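Local coordinates for protein SusD homolog (Bacteroides thetaiotaomicron, PDB 3SGH) that probably binds glycans at the bacterial cell surface as a SusD-like outer-membrane lipoprotein, helping to deliver them for uptake, at residues A[268-273]-A[414-419]; A[280-285]-A[300-305]; A[72-77]-A[458-463]; A[61-66]-A[452-457]. All blocks are in the same frame, centred on the assembly; numbering follows the deposited sequence. Where two conformers were deposited one is given.

Contact 1 of 4, residues A[268-273]-A[414-419]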
loop_
_atom_site.group_PDB
_atom_site.type_symbol
_atom_site.label_atom_id
_atom_site.label_comp_id
_atom_site.label_asym_id
_atom_site.label_seq_id
_atom_site.Cartn_x
_atom_site.Cartn_y
_atom_site.Cartn_z
ATOM N N PRO A 268 -5.234 13.696 -15.431
ATOM C CA PRO A 268 -6.465 14.374 -15.022
ATOM C C PRO A 268 -7.415 13.538 -14.181
ATOM O O PRO A 268 -8.292 14.114 -13.494
ATOM C CB PRO A 268 -7.135 14.771 -16.346
ATOM C CG PRO A 268 -6.520 13.908 -17.378
ATOM C CD PRO A 268 -5.084 13.700 -16.889
ATOM N N ALA A 269 -7.236 12.205 -14.198
ATOM C CA ALA A 269 -8.035 11.317 -13.342
ATOM C C ALA A 269 -7.427 11.166 -11.925
ATOM O O ALA A 269 -8.096 10.717 -10.987
ATOM C CB ALA A 269 -8.176 10.002 -13.999
ATOM N N TYR A 270 -6.158 11.519 -11.802
ATOM C CA TYR A 270 -5.374 11.328 -10.566
ATOM C C TYR A 270 -5.184 12.601 -9.741
ATOM O O TYR A 270 -5.152 12.519 -8.514
ATOM C CB TYR A 270 -3.990 10.797 -10.923
ATOM C CG TYR A 270 -3.872 9.300 -11.192
ATOM C CD1 TYR A 270 -4.929 8.548 -11.663
ATOM C CD2 TYR A 270 -2.640 8.640 -11.021
ATOM C CE1 TYR A 270 -4.778 7.195 -11.903
ATOM C CE2 TYR A 270 -2.488 7.308 -11.285
ATOM C CZ TYR A 270 -3.552 6.581 -11.724
ATOM O OH TYR A 270 -3.376 5.244 -11.948
ATOM N N PHE A 271 -5.064 13.737 -10.431
ATOM C CA PHE A 271 -4.619 14.999 -9.823
ATOM C C PHE A 271 -5.426 16.199 -10.367
ATOM O O PHE A 271 -6.009 16.130 -11.465
ATOM C CB PHE A 271 -3.153 15.278 -10.184
ATOM C CG PHE A 271 -2.218 14.122 -10.013
ATOM C CD1 PHE A 271 -2.060 13.532 -8.778
ATOM C CD2 PHE A 271 -1.464 13.658 -11.086
ATOM C CE1 PHE A 271 -1.188 12.476 -8.628
ATOM C CE2 PHE A 271 -0.580 12.567 -10.941
ATOM C CZ PHE A 271 -0.452 11.991 -9.733
ATOM N N THR A 272 -5.375 17.322 -9.649
ATOM C CA THR A 272 -5.805 18.610 -10.182
ATOM C C THR A 272 -4.584 19.384 -10.627
ATOM O O THR A 272 -3.518 19.229 -10.021
ATOM C CB THR A 272 -6.556 19.429 -9.129
ATOM O OG1 THR A 272 -5.694 19.687 -8.002
ATOM C CG2 THR A 272 -7.774 18.685 -8.686
ATOM N N PRO A 273 -4.718 20.200 -11.668
ATOM C CA PRO A 273 -3.660 21.126 -12.074
ATOM C C PRO A 273 -3.354 22.106 -10.941
ATOM O O PRO A 273 -4.270 22.501 -10.204
ATOM C CB PRO A 273 -4.308 21.892 -13.245
ATOM C CG PRO A 273 -5.185 20.884 -13.852
ATOM C CD PRO A 273 -5.784 20.141 -12.683
ATOM N N LYS A 414 3.020 -0.751 -12.497
ATOM C CA LYS A 414 2.203 -1.237 -11.381
ATOM C C LYS A 414 1.978 -0.125 -10.357
ATOM O O LYS A 414 0.866 0.051 -9.804
ATOM C CB LYS A 414 2.862 -2.427 -10.712
ATOM C CG LYS A 414 2.130 -2.946 -9.480
ATOM C CD LYS A 414 3.018 -4.014 -8.792
ATOM C CE LYS A 414 2.491 -4.521 -7.494
ATOM N NZ LYS A 414 3.492 -5.367 -6.795
ATOM N N TRP A 415 3.065 0.600 -10.068
ATOM C CA TRP A 415 3.051 1.673 -9.082
ATOM C C TRP A 415 2.148 2.822 -9.523
ATOM O O TRP A 415 1.352 3.327 -8.722
ATOM C CB TRP A 415 4.477 2.117 -8.837
ATOM C CG TRP A 415 4.617 3.401 -8.104
ATOM C CD1 TRP A 415 4.283 3.653 -6.803
ATOM C CD2 TRP A 415 5.222 4.579 -8.614
ATOM N NE1 TRP A 415 4.661 4.937 -6.477
ATOM C CE2 TRP A 415 5.209 5.533 -7.592
ATOM C CE3 TRP A 415 5.758 4.934 -9.854
ATOM C CZ2 TRP A 415 5.715 6.806 -7.775
ATOM C CZ3 TRP A 415 6.299 6.181 -10.002
ATOM C CH2 TRP A 415 6.269 7.094 -8.989
ATOM N N ILE A 416 2.167 3.137 -10.820
ATOM C CA ILE A 416 1.297 4.177 -11.344
ATOM C C ILE A 416 -0.154 3.723 -11.270
ATOM O O ILE A 416 -1.026 4.476 -10.860
ATOM C CB ILE A 416 1.641 4.532 -12.809
ATOM C CG1 ILE A 416 2.984 5.212 -12.821
ATOM C CG2 ILE A 416 0.586 5.486 -13.424
ATOM C CD1 ILE A 416 3.588 5.379 -14.287
ATOM N N ALA A 417 -0.392 2.446 -11.571
ATOM C CA ALA A 417 -1.744 1.881 -11.597
ATOM C C ALA A 417 -2.394 1.802 -10.194
ATOM O O ALA A 417 -3.598 2.083 -10.048
ATOM C CB ALA A 417 -1.763 0.501 -12.240
ATOM N N CYS A 418 -1.618 1.373 -9.187
ATOM C CA CYS A 418 -2.162 1.152 -7.850
ATOM C C CYS A 418 -2.121 2.476 -7.131
ATOM O O CYS A 418 -1.183 2.757 -6.406
ATOM C CB CYS A 418 -1.357 0.083 -7.132
ATOM S SG CYS A 418 -1.524 -1.560 -7.987
ATOM N N TYR A 419 -3.128 3.318 -7.388
ATOM C CA TYR A 419 -3.143 4.691 -6.910
ATOM C C TYR A 419 -4.539 5.090 -6.469
ATOM O O TYR A 419 -5.535 4.798 -7.196
ATOM C CB TYR A 419 -2.665 5.690 -8.005
ATOM C CG TYR A 419 -3.001 7.135 -7.695
ATOM C CD1 TYR A 419 -2.136 7.919 -6.923
ATOM C CD2 TYR A 419 -4.176 7.727 -8.171
ATOM C CE1 TYR A 419 -2.438 9.190 -6.586
ATOM C CE2 TYR A 419 -4.491 9.024 -7.828
ATOM C CZ TYR A 419 -3.611 9.744 -7.055
ATOM O OH TYR A 419 -3.904 11.013 -6.710
HETATM O O HOH W 1 -5.127 2.876 -11.953
#

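Contact 2 of 4, residues A[280-285]-A[300-305]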
loop_
_atom_site.group_PDB
_atom_site.type_symbol
_atom_site.label_atom_id
_atom_site.label_comp_id
_atom_site.label_asym_id
_atom_site.label_seq_id
_atom_site.Cartn_x
_atom_site.Cartn_y
_atom_site.Cartn_z
ATOM N N GLY A 280 -0.726 26.504 -15.257
ATOM C CA GLY A 280 -1.471 25.254 -15.202
ATOM C C GLY A 280 -0.497 24.084 -15.107
ATOM O O GLY A 280 0.627 24.250 -14.612
ATOM N N GLY A 281 -0.888 22.922 -15.639
ATOM C CA GLY A 281 -0.039 21.714 -15.530
ATOM C C GLY A 281 -0.115 21.093 -14.127
ATOM O O GLY A 281 -0.704 21.663 -13.217
ATOM N N TYR A 282 0.544 19.949 -13.988
ATOM C CA TYR A 282 0.552 19.147 -12.803
ATOM C C TYR A 282 1.903 19.305 -12.162
ATOM O O TYR A 282 2.905 19.118 -12.808
ATOM C CB TYR A 282 0.256 17.663 -13.134
ATOM C CG TYR A 282 -1.078 17.512 -13.829
ATOM C CD1 TYR A 282 -2.262 17.464 -13.101
ATOM C CD2 TYR A 282 -1.158 17.487 -15.221
ATOM C CE1 TYR A 282 -3.513 17.380 -13.731
ATOM C CE2 TYR A 282 -2.416 17.365 -15.864
ATOM C CZ TYR A 282 -3.569 17.327 -15.109
ATOM O OH TYR A 282 -4.769 17.220 -15.744
ATOM N N VAL A 283 1.893 19.725 -10.898
ATOM C CA VAL A 283 3.106 19.923 -10.109
ATOM C C VAL A 283 2.881 19.366 -8.710
ATOM O O VAL A 283 2.011 19.846 -7.932
ATOM C CB VAL A 283 3.537 21.406 -10.032
ATOM C CG1 VAL A 283 4.805 21.537 -9.195
ATOM C CG2 VAL A 283 3.752 22.056 -11.464
ATOM N N GLY A 284 3.642 18.323 -8.384
ATOM C CA GLY A 284 3.613 17.731 -7.038
ATOM C C GLY A 284 4.503 18.455 -6.044
ATOM O O GLY A 284 5.272 19.353 -6.423
ATOM N N VAL A 285 4.394 18.037 -4.790
ATOM C CA VAL A 285 5.181 18.554 -3.668
ATOM C C VAL A 285 6.299 17.606 -3.332
ATOM O O VAL A 285 6.075 16.406 -3.185
ATOM C CB VAL A 285 4.283 18.815 -2.419
ATOM C CG1 VAL A 285 5.155 19.410 -1.242
ATOM C CG2 VAL A 285 3.121 19.707 -2.795
ATOM N N ASN A 300 -1.827 25.445 -3.196
ATOM C CA ASN A 300 -2.241 25.478 -4.598
ATOM C C ASN A 300 -1.418 24.613 -5.569
ATOM O O ASN A 300 -1.549 24.762 -6.784
ATOM C CB ASN A 300 -2.280 26.935 -5.074
ATOM C CG ASN A 300 -3.141 27.793 -4.193
ATOM O OD1 ASN A 300 -4.238 27.395 -3.835
ATOM N ND2 ASN A 300 -2.647 28.964 -3.821
ATOM N N TYR A 301 -0.606 23.704 -5.031
ATOM C CA TYR A 301 -0.005 22.676 -5.816
ATOM C C TYR A 301 -1.065 21.609 -6.167
ATOM O O TYR A 301 -2.174 21.652 -5.640
ATOM C CB TYR A 301 1.205 22.065 -5.075
ATOM C CG TYR A 301 2.467 22.934 -5.078
ATOM C CD1 TYR A 301 2.437 24.272 -4.618
ATOM C CD2 TYR A 301 3.726 22.395 -5.460
ATOM C CE1 TYR A 301 3.580 25.068 -4.592
ATOM C CE2 TYR A 301 4.869 23.182 -5.402
ATOM C CZ TYR A 301 4.785 24.515 -4.978
ATOM O OH TYR A 301 5.887 25.305 -4.924
ATOM N N SER A 302 -0.727 20.665 -7.043
ATOM C CA SER A 302 -1.675 19.622 -7.420
ATOM C C SER A 302 -2.223 18.832 -6.225
ATOM O O SER A 302 -1.449 18.353 -5.370
ATOM C CB SER A 302 -1.063 18.657 -8.405
ATOM O OG SER A 302 -0.871 19.293 -9.650
ATOM N N LYS A 303 -3.543 18.682 -6.217
ATOM C CA LYS A 303 -4.239 17.910 -5.218
ATOM C C LYS A 303 -4.524 16.513 -5.731
ATOM O O LYS A 303 -4.480 16.240 -6.937
ATOM C CB LYS A 303 -5.553 18.574 -4.852
ATOM C CG LYS A 303 -5.415 20.012 -4.359
ATOM C CD LYS A 303 -6.738 20.688 -4.014
ATOM C CE LYS A 303 -7.452 21.188 -5.292
ATOM N NZ LYS A 303 -8.787 21.929 -5.105
ATOM N N LEU A 304 -4.806 15.608 -4.796
ATOM C CA LEU A 304 -5.300 14.285 -5.156
ATOM C C LEU A 304 -6.739 14.478 -5.660
ATOM O O LEU A 304 -7.573 15.121 -4.990
ATOM C CB LEU A 304 -5.277 13.367 -3.917
ATOM C CG LEU A 304 -3.978 13.294 -3.097
ATOM C CD1 LEU A 304 -4.190 12.380 -1.897
ATOM C CD2 LEU A 304 -2.820 12.784 -3.958
ATOM N N PHE A 305 -7.028 13.886 -6.820
ATOM C CA PHE A 305 -8.350 13.975 -7.419
ATOM C C PHE A 305 -9.460 13.500 -6.456
ATOM O O PHE A 305 -10.544 14.084 -6.379
ATOM C CB PHE A 305 -8.422 13.195 -8.713
ATOM C CG PHE A 305 -9.747 13.382 -9.416
ATOM C CD1 PHE A 305 -10.803 12.522 -9.165
ATOM C CD2 PHE A 305 -9.950 14.483 -10.241
ATOM C CE1 PHE A 305 -12.064 12.746 -9.750
ATOM C CE2 PHE A 305 -11.167 14.714 -10.835
ATOM C CZ PHE A 305 -12.254 13.830 -10.597
#

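Contact 3 of 4, residues A[72-77]-A[458-463]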
loop_
_atom_site.group_PDB
_atom_site.type_symbol
_atom_site.label_atom_id
_atom_site.label_comp_id
_atom_site.label_asym_id
_atom_site.label_seq_id
_atom_site.Cartn_x
_atom_site.Cartn_y
_atom_site.Cartn_z
ATOM N N HIS A 72 3.648 9.847 16.263
ATOM C CA HIS A 72 3.470 9.639 14.836
ATOM C C HIS A 72 3.887 8.227 14.481
ATOM O O HIS A 72 3.135 7.507 13.847
ATOM C CB HIS A 72 4.240 10.670 14.025
ATOM C CG HIS A 72 3.634 12.020 14.091
ATOM N ND1 HIS A 72 4.151 13.104 13.429
ATOM C CD2 HIS A 72 2.511 12.450 14.718
ATOM C CE1 HIS A 72 3.385 14.155 13.666
ATOM N NE2 HIS A 72 2.374 13.785 14.440
ATOM N N ASN A 73 5.055 7.795 14.915
ATOM C CA ASN A 73 5.459 6.424 14.618
ATOM C C ASN A 73 4.389 5.371 15.037
ATOM O O ASN A 73 4.056 4.493 14.271
ATOM C CB ASN A 73 6.753 6.073 15.325
ATOM C CG ASN A 73 7.176 4.632 15.063
ATOM O OD1 ASN A 73 7.832 4.349 14.057
ATOM N ND2 ASN A 73 6.764 3.720 15.933
ATOM N N ASP A 74 3.913 5.491 16.265
ATOM C CA ASP A 74 3.039 4.491 16.886
ATOM C C ASP A 74 1.600 4.521 16.400
ATOM O O ASP A 74 0.795 3.679 16.804
ATOM C CB ASP A 74 3.008 4.740 18.415
ATOM C CG ASP A 74 4.388 4.561 19.099
ATOM O OD1 ASP A 74 5.394 4.208 18.409
ATOM O OD2 ASP A 74 4.448 4.749 20.349
ATOM N N SER A 75 1.235 5.485 15.569
ATOM C CA SER A 75 -0.171 5.612 15.154
ATOM C C SER A 75 -0.746 4.391 14.460
ATOM O O SER A 75 -1.914 3.997 14.690
ATOM C CB SER A 75 -0.339 6.841 14.234
ATOM O OG SER A 75 -0.190 8.029 14.973
ATOM N N SER A 76 0.022 3.835 13.536
ATOM C CA SER A 76 -0.473 2.743 12.700
ATOM C C SER A 76 -0.835 1.522 13.534
ATOM O O SER A 76 -1.913 0.917 13.322
ATOM C CB SER A 76 0.556 2.378 11.620
ATOM O OG SER A 76 0.732 3.452 10.697
ATOM N N TRP A 77 0.042 1.165 14.469
ATOM C CA TRP A 77 -0.239 0.064 15.384
ATOM C C TRP A 77 -1.566 0.279 16.041
ATOM O O TRP A 77 -2.429 -0.605 16.037
ATOM C CB TRP A 77 0.855 -0.073 16.435
ATOM C CG TRP A 77 0.500 -1.000 17.557
ATOM C CD1 TRP A 77 -0.404 -0.753 18.521
ATOM C CD2 TRP A 77 1.035 -2.329 17.837
ATOM N NE1 TRP A 77 -0.483 -1.824 19.394
ATOM C CE2 TRP A 77 0.380 -2.806 18.987
ATOM C CE3 TRP A 77 1.982 -3.160 17.213
ATOM C CZ2 TRP A 77 0.677 -4.066 19.578
ATOM C CZ3 TRP A 77 2.282 -4.423 17.799
ATOM C CH2 TRP A 77 1.609 -4.867 18.962
ATOM N N ARG A 458 9.029 1.563 13.953
ATOM C CA ARG A 458 9.511 0.956 15.165
ATOM C C ARG A 458 8.347 0.423 15.993
ATOM O O ARG A 458 7.182 0.804 15.773
ATOM C CB ARG A 458 10.303 1.981 15.987
ATOM C CG ARG A 458 11.621 2.384 15.351
ATOM C CD ARG A 458 12.374 3.445 16.168
ATOM N NE ARG A 458 11.668 4.738 16.053
ATOM C CZ ARG A 458 10.854 5.254 16.968
ATOM N NH1 ARG A 458 10.631 4.625 18.119
ATOM N NH2 ARG A 458 10.233 6.403 16.740
ATOM N N PHE A 459 8.696 -0.442 16.944
ATOM C CA PHE A 459 7.772 -0.944 17.958
ATOM C C PHE A 459 7.269 0.266 18.796
ATOM O O PHE A 459 7.961 1.296 18.928
ATOM C CB PHE A 459 8.478 -1.994 18.833
ATOM C CG PHE A 459 8.988 -3.214 18.069
ATOM C CD1 PHE A 459 8.261 -3.762 17.040
ATOM C CD2 PHE A 459 10.166 -3.818 18.457
ATOM C CE1 PHE A 459 8.698 -4.925 16.393
ATOM C CE2 PHE A 459 10.619 -4.967 17.833
ATOM C CZ PHE A 459 9.907 -5.515 16.808
ATOM N N THR A 460 6.068 0.149 19.348
ATOM C CA THR A 460 5.434 1.282 20.009
ATOM C C THR A 460 5.779 1.461 21.481
ATOM O O THR A 460 6.136 0.501 22.186
ATOM C CB THR A 460 3.909 1.156 19.943
ATOM O OG1 THR A 460 3.514 0.041 20.760
ATOM C CG2 THR A 460 3.430 0.998 18.461
ATOM N N ARG A 461 5.628 2.697 21.957
ATOM C CA ARG A 461 5.877 2.988 23.357
ATOM C C ARG A 461 4.921 2.190 24.218
ATOM O O ARG A 461 5.319 1.713 25.295
ATOM C CB ARG A 461 5.796 4.493 23.703
ATOM C CG ARG A 461 6.006 4.727 25.256
ATOM C CD ARG A 461 6.290 6.169 25.712
ATOM N NE ARG A 461 7.641 6.542 25.301
ATOM C CZ ARG A 461 8.660 6.851 26.096
ATOM N NH1 ARG A 461 8.563 6.903 27.443
ATOM N NH2 ARG A 461 9.815 7.134 25.507
ATOM N N SER A 462 3.666 2.033 23.778
ATOM C CA SER A 462 2.685 1.316 24.624
ATOM C C SER A 462 3.099 -0.149 24.823
ATOM O O SER A 462 2.845 -0.755 25.874
ATOM C CB SER A 462 1.253 1.466 24.069
ATOM O OG SER A 462 1.089 0.648 22.913
ATOM N N GLU A 463 3.767 -0.715 23.835
ATOM C CA GLU A 463 4.262 -2.084 23.956
ATOM C C GLU A 463 5.487 -2.191 24.890
ATOM O O GLU A 463 5.603 -3.147 25.684
ATOM C CB GLU A 463 4.534 -2.671 22.584
ATOM C CG GLU A 463 3.221 -2.988 21.851
ATOM C CD GLU A 463 2.587 -4.256 22.399
ATOM O OE1 GLU A 463 3.157 -5.327 22.151
ATOM O OE2 GLU A 463 1.537 -4.185 23.089
HETATM O O HOH W 2 2.454 3.784 21.922
HETATM O O HOH W 3 7.844 4.614 19.486
#

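Contact 4 of 4, residues A[61-66]-A[452-457]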
loop_
_atom_site.group_PDB
_atom_site.type_symbol
_atom_site.label_atom_id
_atom_site.label_comp_id
_atom_site.label_asym_id
_atom_site.label_seq_id
_atom_site.Cartn_x
_atom_site.Cartn_y
_atom_site.Cartn_z
ATOM N N ASN A 61 11.752 17.016 12.030
ATOM C CA ASN A 61 11.647 15.777 12.833
ATOM C C ASN A 61 10.263 15.182 12.654
ATOM O O ASN A 61 9.430 15.142 13.566
ATOM C CB ASN A 61 12.014 16.034 14.288
ATOM C CG ASN A 61 13.498 16.245 14.441
ATOM O OD1 ASN A 61 14.277 15.392 14.023
ATOM N ND2 ASN A 61 13.906 17.418 14.955
ATOM N N ILE A 62 10.084 14.663 11.455
ATOM C CA ILE A 62 8.803 14.117 10.975
ATOM C C ILE A 62 9.082 12.974 10.038
ATOM O O ILE A 62 10.253 12.748 9.653
ATOM C CB ILE A 62 7.910 15.205 10.268
ATOM C CG1 ILE A 62 8.628 15.836 9.076
ATOM C CG2 ILE A 62 7.411 16.302 11.287
ATOM C CD1 ILE A 62 7.833 16.920 8.346
ATOM N N PHE A 63 8.051 12.210 9.683
ATOM C CA PHE A 63 8.233 11.035 8.827
ATOM C C PHE A 63 8.998 11.358 7.548
ATOM O O PHE A 63 9.787 10.555 7.084
ATOM C CB PHE A 63 6.862 10.421 8.422
ATOM C CG PHE A 63 6.391 9.300 9.316
ATOM C CD1 PHE A 63 7.152 8.158 9.483
ATOM C CD2 PHE A 63 5.177 9.387 9.978
ATOM C CE1 PHE A 63 6.708 7.110 10.288
ATOM C CE2 PHE A 63 4.740 8.335 10.746
ATOM C CZ PHE A 63 5.517 7.213 10.915
ATOM N N ALA A 64 8.723 12.518 6.955
ATOM C CA ALA A 64 9.248 12.788 5.592
ATOM C C ALA A 64 10.750 12.771 5.547
ATOM O O ALA A 64 11.324 12.506 4.488
ATOM C CB ALA A 64 8.712 14.128 5.035
ATOM N N TYR A 65 11.387 13.080 6.686
ATOM C CA TYR A 65 12.857 13.048 6.782
ATOM C C TYR A 65 13.341 11.869 7.666
ATOM O O TYR A 65 14.479 11.856 8.183
ATOM C CB TYR A 65 13.383 14.387 7.314
ATOM C CG TYR A 65 12.847 15.638 6.643
ATOM C CD1 TYR A 65 11.654 16.203 7.032
ATOM C CD2 TYR A 65 13.584 16.305 5.647
ATOM C CE1 TYR A 65 11.201 17.386 6.489
ATOM C CE2 TYR A 65 13.147 17.440 5.080
ATOM C CZ TYR A 65 11.939 18.016 5.498
ATOM O OH TYR A 65 11.463 19.204 4.970
ATOM N N TYR A 66 12.442 10.904 7.858
ATOM C CA TYR A 66 12.742 9.630 8.474
ATOM C C TYR A 66 12.970 9.738 9.958
ATOM O O TYR A 66 13.655 8.931 10.498
ATOM C CB TYR A 66 13.971 8.970 7.824
ATOM C CG TYR A 66 14.018 9.050 6.303
ATOM C CD1 TYR A 66 12.886 8.863 5.513
ATOM C CD2 TYR A 66 15.206 9.346 5.661
ATOM C CE1 TYR A 66 12.965 8.975 4.119
ATOM C CE2 TYR A 66 15.280 9.448 4.275
ATOM C CZ TYR A 66 14.182 9.245 3.513
ATOM O OH TYR A 66 14.292 9.388 2.130
ATOM N N ARG A 452 18.458 4.707 0.576
ATOM C CA ARG A 452 17.550 3.599 0.864
ATOM C C ARG A 452 16.301 4.017 1.627
ATOM O O ARG A 452 15.327 3.254 1.666
ATOM C CB ARG A 452 18.300 2.519 1.651
ATOM C CG ARG A 452 19.571 2.058 0.872
ATOM C CD ARG A 452 20.273 0.935 1.506
ATOM N NE ARG A 452 19.534 -0.317 1.475
ATOM C CZ ARG A 452 19.079 -0.983 2.550
ATOM N NH1 ARG A 452 19.250 -0.535 3.786
ATOM N NH2 ARG A 452 18.472 -2.141 2.383
ATOM N N GLY A 453 16.367 5.193 2.246
ATOM C CA GLY A 453 15.243 5.752 2.974
ATOM C C GLY A 453 14.978 5.050 4.311
ATOM O O GLY A 453 15.802 4.251 4.797
ATOM N N GLN A 454 13.816 5.343 4.879
ATOM C CA GLN A 454 13.338 4.667 6.086
ATOM C C GLN A 454 12.967 3.251 5.711
ATOM O O GLN A 454 12.403 3.029 4.672
ATOM C CB GLN A 454 12.134 5.407 6.698
ATOM C CG GLN A 454 11.628 4.730 7.971
ATOM C CD GLN A 454 10.921 5.669 8.934
ATOM O OE1 GLN A 454 11.021 6.913 8.820
ATOM N NE2 GLN A 454 10.214 5.080 9.933
ATOM N N ARG A 455 13.312 2.279 6.543
ATOM C CA ARG A 455 13.211 0.874 6.175
ATOM C C ARG A 455 12.025 0.162 6.883
ATOM O O ARG A 455 11.555 -0.868 6.407
ATOM C CB ARG A 455 14.524 0.188 6.427
ATOM C CG ARG A 455 15.699 0.824 5.733
ATOM C CD ARG A 455 15.565 0.956 4.195
ATOM N NE ARG A 455 15.452 -0.350 3.534
ATOM C CZ ARG A 455 15.281 -0.552 2.222
ATOM N NH1 ARG A 455 15.146 0.462 1.385
ATOM N NH2 ARG A 455 15.240 -1.786 1.722
ATOM N N ARG A 456 11.573 0.740 7.995
ATOM C CA ARG A 456 10.470 0.216 8.803
ATOM C C ARG A 456 9.997 1.250 9.828
ATOM O O ARG A 456 10.701 2.219 10.116
ATOM C CB ARG A 456 10.894 -1.044 9.570
ATOM C CG ARG A 456 11.878 -0.840 10.691
ATOM C CD ARG A 456 12.366 -2.122 11.298
ATOM N NE ARG A 456 11.417 -2.606 12.308
ATOM C CZ ARG A 456 11.432 -2.231 13.584
ATOM N NH1 ARG A 456 12.307 -1.319 14.023
ATOM N NH2 ARG A 456 10.539 -2.737 14.432
ATOM N N LEU A 457 8.815 1.019 10.388
ATOM C CA LEU A 457 8.401 1.714 11.599
ATOM C C LEU A 457 8.899 0.904 12.805
ATOM O O LEU A 457 9.135 -0.289 12.692
ATOM C CB LEU A 457 6.876 1.867 11.630
ATOM C CG LEU A 457 6.314 3.084 10.883
ATOM C CD1 LEU A 457 6.829 3.209 9.457
ATOM C CD2 LEU A 457 4.777 3.036 10.923
#

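Contact 1 of 4, residues A[268-273]-A[414-419]
The phenol oxygen of Y270 has two partners at the end of helix 403-417. Y270 OH donates to I416 O at 2.7 Å from above the plane of that carbonyl, whose oxygen lies near the plane of the ring at its edge. The same Y270 OH accepts from a water whose oxygen is 2.6 Å from A417 O, to which it also donates. One hydroxyl thus serves two carbonyls. The other tyrosine answers in kind: Y419 OH, tilted out of the carbonyl plane, donates to Y270 O at 2.7 Å. Y419 CG is anti to the backbone N (chi1 165°), which sets the base of the ring against Y270. Between these bonds the two rings form an offset stack, centroids 4.1 Å apart and planes at 16°, with Y419 CD2 over the centre of the Y270 ring. The side chains run past each other in opposite directions. Tyrosine suits both places, giving a flat face to stack and a polar tip to bond. F271 lies obliquely to the Y419 ring, its CE1 4.0 Å from Y419 CZ. Together Y270, F271 and Y419 make a buried aromatic cluster joining the C-terminal ends of helices 267-270 and 403-417 in this SusD/RagB fold, in which helix far outweighs strand.

Contact 2 of 4, residues A[280-285]-A[300-305]
Y301 reaches across to the 280-285 segment and lies at about a right angle to V285, whose CG2 comes 3.8 Å from Y301 CB. V283 crosses the same tyrosine obliquely; V283 CG1, anti to the backbone N (chi1 180°), comes 4.0 Å from Y301 CD2. Between the two valines G284 O sits at the ring's edge, in its plane. Beyond the ring, Y301 OH is hydrogen-bonded to D376, so tyrosine supplies both a broad apolar surface and a polar end. An alanine at Y301 would probably leave a gap beside V283 CG1 and deprive D376 of a hydrogen-bonding mate. S302 adds a pair of bonds to one residue: V283 N donates to S302 OG at 3.1 Å, and S302 N donates to V283 O at 3.0 Å, with an N-H...acceptor angle of 154°. S302 OG, anti to the carbonyl carbon and beside its own N (chi1 -70°), lies where it can accept from V283 N and also bond to T272 O, a double role that suits serine. Neither segment is a regular strand, yet both lean on strand 249-251, where V285 and S302 each make a backbone hydrogen bond to A251, while Y282 packs on helix 267-270.

Contact 3 of 4, residues A[72-77]-A[458-463]
R458 meets N73 through its backbone: R458 N donates to N73 OD1 at 3.0 Å, in the amide's plane and on a lone pair, while N73 ND2 donates to R458 O at 3.0 Å. N73 CG, anti to its backbone N (chi1 178°), lies over one face of the R458 guanidinium, toward its rim, the planes 22° apart; R458 NE is bonded to N485. N73 ND2 also donates to D74 OD1, so an alanine at N73 would probably leave both backbone atoms of R458 without these mates and D74 OD1 without one of its donors. F459 points away and packs on helix 468-477. T460 is the N-cap of helix 461-466, its OG1 accepting from E463 N at 3.2 Å; its methyl CG2 presses on W77 CB at 3.4 Å. D74, from the facing segment, brings a carboxylate to the helix's first amides, where its charge would probably suit the N-terminus: R461 N donates to D74 OD2 at 2.9 Å from above the carboxylate plane, and a water links the same oxygen to S462 N. At E463, CG lies over the six-membered ring of W77, 4.0 Å from its centroid, a CH-pi contact, while OE1 bonds to Y137.

Contact 4 of 4, residues A[61-66]-A[452-457]
Buried packing between two irregular loops brings Y66 and F63 against G453 and Q454, where the chain between strand 50-52 and helix 70-73 meets the one leading to helix 461-466. G453 CA lies over the face of the Y66 ring, 4.1 Å from its centroid and 26° off the normal, a CH-pi contact. Glycine fits here because its phi is positive and its bare CA can settle close to the ring; Q454 N covers the same ring. The hydroxyl of Y66 is bonded to A440 N. Q454 CG is anti to the backbone N (chi1 -179°); beyond CG the chain is extended and ends near Y66 and F63. Its OE1 comes 3.2 Å from Y66 CA, while NE2 lies at the edge of the F63 ring, 4.1 Å from F63 CE1. A hydrogen bond from Q454 NE2 to R456 O, 2.9 Å, steadies the amide, giving glutamine a reason to be there. A CH-pi contact and an amide at a ring edge thus join two loops far apart in the sequence of this SusD/RagB fold.

The four contacts form two touching pairs. Contacts 1 and 2 have centres 11 Å apart and share two probable hydrogen bonds: Y270 O lies 2.9 Å from F305 N, and T272 OG1 3.0 Å from K303 N, so the residues at and just after the end of helix 267-270 run beside segment 300-305. Contacts 3 and 4, centres 14 Å apart, alternate along the chain and pack directly, with N73 CA 3.8 Å from F63 CZ. Contacts 1 and 3 lie on opposite sides of the chain's centre, their centres 30 Å apart, whereas contacts 2 and 4 approach to about 9 Å between nearest atoms. Contact 2 is nested within the loop closed by contact 1, and both within the long loops closed by contacts 3 and 4.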